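Long-range contacts in phosphoribosylaminoimidazole carboxylase (Bombyx mori, PDB 4JA0), which probably catalyses two steps of purine biosynthesis, carboxylation of AIR and the subsequent SAICAR synthetase reaction, as a bifunctional enzyme: residues A323-A328 with S345-N350; V339-T344 with S370-A375. All coordinates share one frame; numbering follows the deposited sequence.

Both contacts lie within the AIR carboxylase region, with centres about 10 Å apart. Contact 1 pairs neighbouring strands of a five-stranded parallel sheet, 323-329 and 348-350, which helix 336-343 joins as a beta-alpha-beta unit. Contact 2 sets the last turn or so of that helix against the loop entering edge strand 375-376. Along the chain the segments alternate: 323-328, 339-344, 345-350, 370-375. The two contacts meet at strand 348-350, where Asn350 N lies 2.8 Å from Ala375 O in a probable hydrogen bond. Sheet and crossover helix are thus tied to the same incoming loop, and both contacts also touch the second subunit of the eight-chain assembly.

Contact 1. Residues A323-A328 with S345-N350; sequences ALVFIA and SYPVIN
Leu324 and Tyr346 meet before strands 323-328 and 348-350 begin to pair, their side chains crossing at about a right angle. Tyr346 CB lies 3.5 Å from Leu324 O; chi1 (-60°) sets CG anti to the carbonyl carbon, with one ring face against Leu324. Leu324 CB is 3.6 Å from Tyr346 CD1. Leu324 CD2 covers the ring centre, 3.7 Å above the plane, a CH-pi contact, with Tyr346 CD2 and CE2 near the same methyl. Tyr346 OH is hydrogen-bonded to Lys181 NZ of the second subunit. An alanine here would probably leave Leu324 CD2 without its ring face and that neighbour's Lys181 without its phenol.

In the parallel ladder, Phe326 N donates to Pro347 O at 3.2 Å, Ile349 N to Phe326 O at 2.8 Å, and Ala328 N to Ile349 O at 2.6 Å. Proline suits position 347, whose N donates nothing here while its carbonyl accepts and its ring packs on Val325 CG2. Beta-branched Val325 and Ile349 suit extended strands, packing on helix 380-391. On the other face Phe326 CB meets Val348 CG2. Amide bonds thus fix the register, apolar side chains pack both faces, and Tyr346 adds a polar bond across the subunit interface.

Contact 2. Residues V339-T344 with S370-A375; sequences VLSGNT and SGLGCA
Ser341 on helix 336-343 faces the loop residues Leu372 to Cys374, and polar contacts come first. Anti to the backbone N (chi1 -174°), Ser341 OG reaches the loop peptides, 3.0 Å from Cys374 N. A water makes the clear bridge: it donates to Ser341 O at 2.9 Å and accepts from Gly373 N at 2.9 Å, joining helix carbonyl to loop amide. Serine suits the spot, being small enough to fit and polar enough to lie among amides.

Among apolar contacts, Leu372 CD2 lies against the backbone of Gly342, 3.6 Å from Gly342 CA, where a side chain would come close to the methyl. Cys374 CB packs on Ser341 CB at 3.7 Å, its compact side chain also touching Val348 and Asn350 of strand 348-350.

At this end of segment 339-344, Leu340 O accepts from Asn343 N and Thr344 N, and Asn343 ND2 folds back to Val339 O at 2.8 Å with an N-H...O angle of 161°. The same ND2 bonds Thr307 OG1 of the third subunit. Helix and loop thus meet over a small, buried, mixed surface of close-packed small groups and one leucine methyl, where fit depends on shape and on a water satisfying a carbonyl and an amide.

Contact 1. Residues A323-A328 with S345-N350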
ATOM      1  N   ALA A 323       5.866   4.507  40.490  1.00 22.35           N
ATOM      2  CA  ALA A 323       6.113   4.382  39.061  1.00  9.52           C
ATOM      3  C   ALA A 323       4.823   4.595  38.269  1.00 13.91           C
ATOM      4  O   ALA A 323       3.722   4.281  38.735  1.00 11.75           O
ATOM      5  CB  ALA A 323       6.695   3.026  38.754  1.00  3.93           C
ATOM      6  N   LEU A 324       4.967   5.070  37.041  1.00  7.30           N
ATOM      7  CA  LEU A 324       3.807   5.443  36.278  1.00  2.50           C
ATOM      8  C   LEU A 324       3.992   5.123  34.812  1.00  1.94           C
ATOM      9  O   LEU A 324       4.964   5.554  34.191  1.00  5.11           O
ATOM     10  CB  LEU A 324       3.554   6.939  36.481  1.00  3.34           C
ATOM     11  CG  LEU A 324       2.339   7.575  35.828  1.00  3.02           C
ATOM     12  CD1 LEU A 324       1.089   6.872  36.306  1.00  3.33           C
ATOM     13  CD2 LEU A 324       2.306   9.051  36.176  1.00  2.68           C
ATOM     14  N   VAL A 325       3.054   4.365  34.257  1.00  2.59           N
ATOM     15  CA  VAL A 325       3.038   4.067  32.828  1.00  1.54           C
ATOM     16  C   VAL A 325       1.685   4.403  32.226  1.00  0.99           C
ATOM     17  O   VAL A 325       0.654   3.960  32.742  1.00  1.54           O
ATOM     18  CB  VAL A 325       3.335   2.600  32.565  1.00  0.72           C
ATOM     19  CG1 VAL A 325       3.132   2.302  31.104  1.00  1.01           C
ATOM     20  CG2 VAL A 325       4.752   2.288  32.952  1.00  0.46           C
ATOM     21  N   PHE A 326       1.691   5.177  31.139  1.00  1.84           N
ATOM     22  CA  PHE A 326       0.469   5.490  30.386  1.00  1.41           C
ATOM     23  C   PHE A 326       0.314   4.648  29.130  1.00  1.90           C
ATOM     24  O   PHE A 326       1.248   4.529  28.328  1.00  0.74           O
ATOM     25  CB  PHE A 326       0.445   6.950  29.969  1.00  1.12           C
ATOM     26  CG  PHE A 326       0.386   7.895  31.106  1.00  2.54           C
ATOM     27  CD1 PHE A 326      -0.693   7.875  31.977  1.00  8.16           C
ATOM     28  CD2 PHE A 326       1.390   8.830  31.294  1.00  2.81           C
ATOM     29  CE1 PHE A 326      -0.759   8.763  33.041  1.00  7.08           C
ATOM     30  CE2 PHE A 326       1.328   9.732  32.351  1.00  6.75           C
ATOM     31  CZ  PHE A 326       0.256   9.698  33.227  1.00  6.15           C
ATOM     32  N   ILE A 327      -0.876   4.086  28.951  1.00  0.74           N
ATOM     33  CA  ILE A 327      -1.208   3.398  27.708  1.00  1.84           C
ATOM     34  C   ILE A 327      -2.262   4.188  26.958  1.00  1.36           C
ATOM     35  O   ILE A 327      -3.315   4.508  27.525  1.00  0.89           O
ATOM     36  CB  ILE A 327      -1.682   1.956  27.968  1.00  2.21           C
ATOM     37  CG1 ILE A 327      -0.502   1.134  28.523  1.00  0.58           C
ATOM     38  CG2 ILE A 327      -2.271   1.329  26.685  1.00  0.51           C
ATOM     39  CD1 ILE A 327      -0.883  -0.236  29.014  1.00  0.72           C
ATOM     40  N   ALA A 328      -1.946   4.534  25.704  1.00  1.46           N
ATOM     41  CA  ALA A 328      -2.849   5.334  24.867  1.00  1.75           C
ATOM     42  C   ALA A 328      -3.584   4.505  23.834  1.00  1.50           C
ATOM     43  O   ALA A 328      -2.972   3.962  22.897  1.00  0.78           O
ATOM     44  CB  ALA A 328      -2.092   6.474  24.185  1.00  0.78           C
ATOM     45  N   SER A 345       6.774  12.908  31.128  1.00 15.30           N
ATOM     46  CA  SER A 345       8.115  12.384  31.089  1.00  4.68           C
ATOM     47  C   SER A 345       8.042  10.897  31.365  1.00  6.37           C
ATOM     48  O   SER A 345       9.016  10.164  31.168  1.00  4.82           O
ATOM     49  CB  SER A 345       8.948  13.079  32.160  1.00  9.42           C
ATOM     50  OG  SER A 345      10.245  12.528  32.225  1.00 45.60           O
ATOM     51  N   TYR A 346       6.861  10.445  31.771  1.00  2.17           N
ATOM     52  CA  TYR A 346       6.641   9.023  31.985  1.00  3.59           C
ATOM     53  C   TYR A 346       6.421   8.332  30.631  1.00  5.33           C
ATOM     54  O   TYR A 346       5.892   8.934  29.685  1.00  5.80           O
ATOM     55  CB  TYR A 346       5.444   8.811  32.935  1.00  4.14           C
ATOM     56  CG  TYR A 346       5.677   9.457  34.277  1.00  8.54           C
ATOM     57  CD1 TYR A 346       6.352   8.779  35.295  1.00  6.20           C
ATOM     58  CD2 TYR A 346       5.254  10.764  34.517  1.00  5.95           C
ATOM     59  CE1 TYR A 346       6.596   9.383  36.511  1.00  5.38           C
ATOM     60  CE2 TYR A 346       5.485  11.373  35.727  1.00  8.29           C
ATOM     61  CZ  TYR A 346       6.156  10.678  36.719  1.00  9.31           C
ATOM     62  OH  TYR A 346       6.384  11.294  37.918  1.00 19.22           O
ATOM     63  N   PRO A 347       6.850   7.071  30.533  1.00  3.95           N
ATOM     64  CA  PRO A 347       6.699   6.285  29.307  1.00  2.01           C
ATOM     65  C   PRO A 347       5.252   6.214  28.835  1.00  1.08           C
ATOM     66  O   PRO A 347       4.339   5.997  29.640  1.00  0.60           O
ATOM     67  CB  PRO A 347       7.199   4.897  29.720  1.00  2.03           C
ATOM     68  CG  PRO A 347       7.213   4.913  31.240  1.00  3.44           C
ATOM     69  CD  PRO A 347       7.513   6.309  31.604  1.00  2.14           C
ATOM     70  N   VAL A 348       5.053   6.404  27.533  1.00  1.49           N
ATOM     71  CA  VAL A 348       3.726   6.345  26.938  1.00  0.65           C
ATOM     72  C   VAL A 348       3.723   5.288  25.852  1.00  0.99           C
ATOM     73  O   VAL A 348       4.521   5.352  24.914  1.00  1.01           O
ATOM     74  CB  VAL A 348       3.328   7.700  26.306  1.00  0.66           C
ATOM     75  CG1 VAL A 348       2.057   7.541  25.489  1.00  1.12           C
ATOM     76  CG2 VAL A 348       3.170   8.787  27.362  1.00  0.60           C
ATOM     77  N   ILE A 349       2.824   4.316  25.971  1.00  1.85           N
ATOM     78  CA  ILE A 349       2.691   3.255  24.961  1.00  1.90           C
ATOM     79  C   ILE A 349       1.369   3.371  24.223  1.00  1.22           C
ATOM     80  O   ILE A 349       0.307   3.509  24.859  1.00  0.89           O
ATOM     81  CB  ILE A 349       2.787   1.834  25.590  1.00  1.44           C
ATOM     82  CG1 ILE A 349       4.023   1.730  26.497  1.00  1.23           C
ATOM     83  CG2 ILE A 349       2.842   0.762  24.509  1.00  0.51           C
ATOM     84  CD1 ILE A 349       4.011   0.504  27.365  1.00  4.05           C
ATOM     85  N   ASN A 350       1.451   3.329  22.891  1.00  1.12           N
ATOM     86  CA  ASN A 350       0.279   3.349  22.014  1.00  0.40           C
ATOM     87  C   ASN A 350      -0.244   1.969  21.654  1.00  1.42           C
ATOM     88  O   ASN A 350       0.451   1.190  20.989  1.00  5.22           O
ATOM     89  CB  ASN A 350       0.616   4.044  20.712  1.00  1.09           C
ATOM     90  CG  ASN A 350       0.920   5.474  20.899  1.00  1.22           C
ATOM     91  OD1 ASN A 350       0.225   6.163  21.641  1.00  1.07           O
ATOM     92  ND2 ASN A 350       1.947   5.960  20.203  1.00  0.83           N
TER

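Contact 2. Residues V339-T344 with S370-A375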
ATOM      1  N   VAL A 339       0.278  13.372  22.066  1.00  4.98           N
ATOM      2  CA  VAL A 339       0.085  14.554  22.903  1.00  5.80           C
ATOM      3  C   VAL A 339       0.514  14.272  24.353  1.00  3.50           C
ATOM      4  O   VAL A 339       1.191  15.099  24.961  1.00  4.49           O
ATOM      5  CB  VAL A 339      -1.357  15.134  22.765  1.00 11.00           C
ATOM      6  CG1 VAL A 339      -1.759  15.961  23.976  1.00  1.43           C
ATOM      7  CG2 VAL A 339      -1.438  15.981  21.502  1.00  8.86           C
ATOM      8  N   LEU A 340       0.174  13.097  24.887  1.00  2.06           N
ATOM      9  CA  LEU A 340       0.699  12.692  26.196  1.00  2.78           C
ATOM     10  C   LEU A 340       2.210  12.684  26.194  1.00  2.01           C
ATOM     11  O   LEU A 340       2.864  13.252  27.073  1.00  4.98           O
ATOM     12  CB  LEU A 340       0.217  11.296  26.567  1.00  1.94           C
ATOM     13  CG  LEU A 340      -1.246  11.212  26.992  1.00  8.71           C
ATOM     14  CD1 LEU A 340      -1.674   9.775  27.235  1.00  2.10           C
ATOM     15  CD2 LEU A 340      -1.436  12.046  28.252  1.00 13.62           C
ATOM     16  N   SER A 341       2.758  12.079  25.159  1.00  1.11           N
ATOM     17  CA  SER A 341       4.179  11.919  25.043  1.00  1.71           C
ATOM     18  C   SER A 341       4.866  13.286  25.071  1.00  2.68           C
ATOM     19  O   SER A 341       5.965  13.432  25.629  1.00  1.10           O
ATOM     20  CB  SER A 341       4.486  11.156  23.750  1.00  2.06           C
ATOM     21  OG  SER A 341       5.862  10.846  23.647  1.00 24.97           O
ATOM     22  N   GLY A 342       4.188  14.296  24.519  1.00  2.72           N
ATOM     23  CA  GLY A 342       4.745  15.641  24.477  1.00  5.00           C
ATOM     24  C   GLY A 342       4.642  16.424  25.791  1.00  1.08           C
ATOM     25  O   GLY A 342       5.329  17.424  25.990  1.00  0.67           O
ATOM     26  N   ASN A 343       3.778  15.966  26.689  1.00  1.80           N
ATOM     27  CA  ASN A 343       3.530  16.702  27.918  1.00  4.64           C
ATOM     28  C   ASN A 343       3.924  15.953  29.194  1.00  8.38           C
ATOM     29  O   ASN A 343       3.848  16.506  30.292  1.00  5.77           O
ATOM     30  CB  ASN A 343       2.069  17.150  27.967  1.00  4.87           C
ATOM     31  CG  ASN A 343       1.756  18.226  26.934  1.00  4.13           C
ATOM     32  OD1 ASN A 343       1.986  19.407  27.158  1.00  9.89           O
ATOM     33  ND2 ASN A 343       1.238  17.813  25.797  1.00  4.00           N
ATOM     34  N   THR A 344       4.373  14.708  29.061  1.00  9.12           N
ATOM     35  CA  THR A 344       4.831  13.979  30.241  1.00  3.26           C
ATOM     36  C   THR A 344       6.190  13.361  30.035  1.00  4.75           C
ATOM     37  O   THR A 344       6.696  13.259  28.917  1.00 11.46           O
ATOM     38  CB  THR A 344       3.827  12.880  30.702  1.00  1.43           C
ATOM     39  OG1 THR A 344       4.051  12.559  32.075  1.00  5.59           O
ATOM     40  CG2 THR A 344       3.965  11.638  29.882  1.00  2.37           C
ATOM     41  N   SER A 370       9.696  15.024  16.079  1.00  4.49           N
ATOM     42  CA  SER A 370      10.991  14.871  16.719  1.00  7.83           C
ATOM     43  C   SER A 370      10.991  15.254  18.206  1.00 12.56           C
ATOM     44  O   SER A 370      10.527  16.337  18.590  1.00 22.34           O
ATOM     45  CB  SER A 370      12.020  15.706  15.957  1.00  6.38           C
ATOM     46  OG  SER A 370      11.666  17.085  15.962  1.00 45.58           O
ATOM     47  N   GLY A 371      11.551  14.389  19.045  1.00 14.01           N
ATOM     48  CA  GLY A 371      11.611  14.712  20.458  1.00  8.64           C
ATOM     49  C   GLY A 371      10.464  14.131  21.267  1.00 12.11           C
ATOM     50  O   GLY A 371      10.225  14.541  22.410  1.00 24.64           O
ATOM     51  N   LEU A 372       9.739  13.185  20.677  1.00  5.48           N
ATOM     52  CA  LEU A 372       8.714  12.462  21.423  1.00  5.92           C
ATOM     53  C   LEU A 372       9.093  10.989  21.511  1.00  6.05           C
ATOM     54  O   LEU A 372       9.486  10.397  20.516  1.00 16.96           O
ATOM     55  CB  LEU A 372       7.355  12.597  20.766  1.00  8.34           C
ATOM     56  CG  LEU A 372       6.766  13.993  20.673  1.00  5.79           C
ATOM     57  CD1 LEU A 372       5.279  13.833  20.514  1.00 10.27           C
ATOM     58  CD2 LEU A 372       7.104  14.814  21.892  1.00  4.42           C
ATOM     59  N   GLY A 373       8.972  10.416  22.709  1.00 10.69           N
ATOM     60  CA  GLY A 373       9.383   9.053  22.972  1.00  6.97           C
ATOM     61  C   GLY A 373       8.246   8.050  23.029  1.00  9.75           C
ATOM     62  O   GLY A 373       8.378   6.969  23.595  1.00 19.91           O
ATOM     63  N   CYS A 374       7.106   8.428  22.485  1.00  7.45           N
ATOM     64  CA  CYS A 374       5.989   7.522  22.350  1.00  5.07           C
ATOM     65  C   CYS A 374       6.411   6.214  21.629  1.00 13.62           C
ATOM     66  O   CYS A 374       7.103   6.257  20.599  1.00 11.22           O
ATOM     67  CB  CYS A 374       4.884   8.248  21.573  1.00  2.68           C
ATOM     68  SG  CYS A 374       3.273   7.627  21.965  1.00 57.41           S
ATOM     69  N   ALA A 375       6.079   5.062  22.210  1.00  6.36           N
ATOM     70  CA  ALA A 375       6.357   3.747  21.573  1.00  4.91           C
ATOM     71  C   ALA A 375       5.036   3.089  21.172  1.00  3.40           C
ATOM     72  O   ALA A 375       3.997   3.333  21.793  1.00  2.05           O
ATOM     73  CB  ALA A 375       7.154   2.813  22.512  1.00  0.00           C
TER
HETATM   74  O   HOH W   1       8.485  12.193  24.902  1.00 10.66           O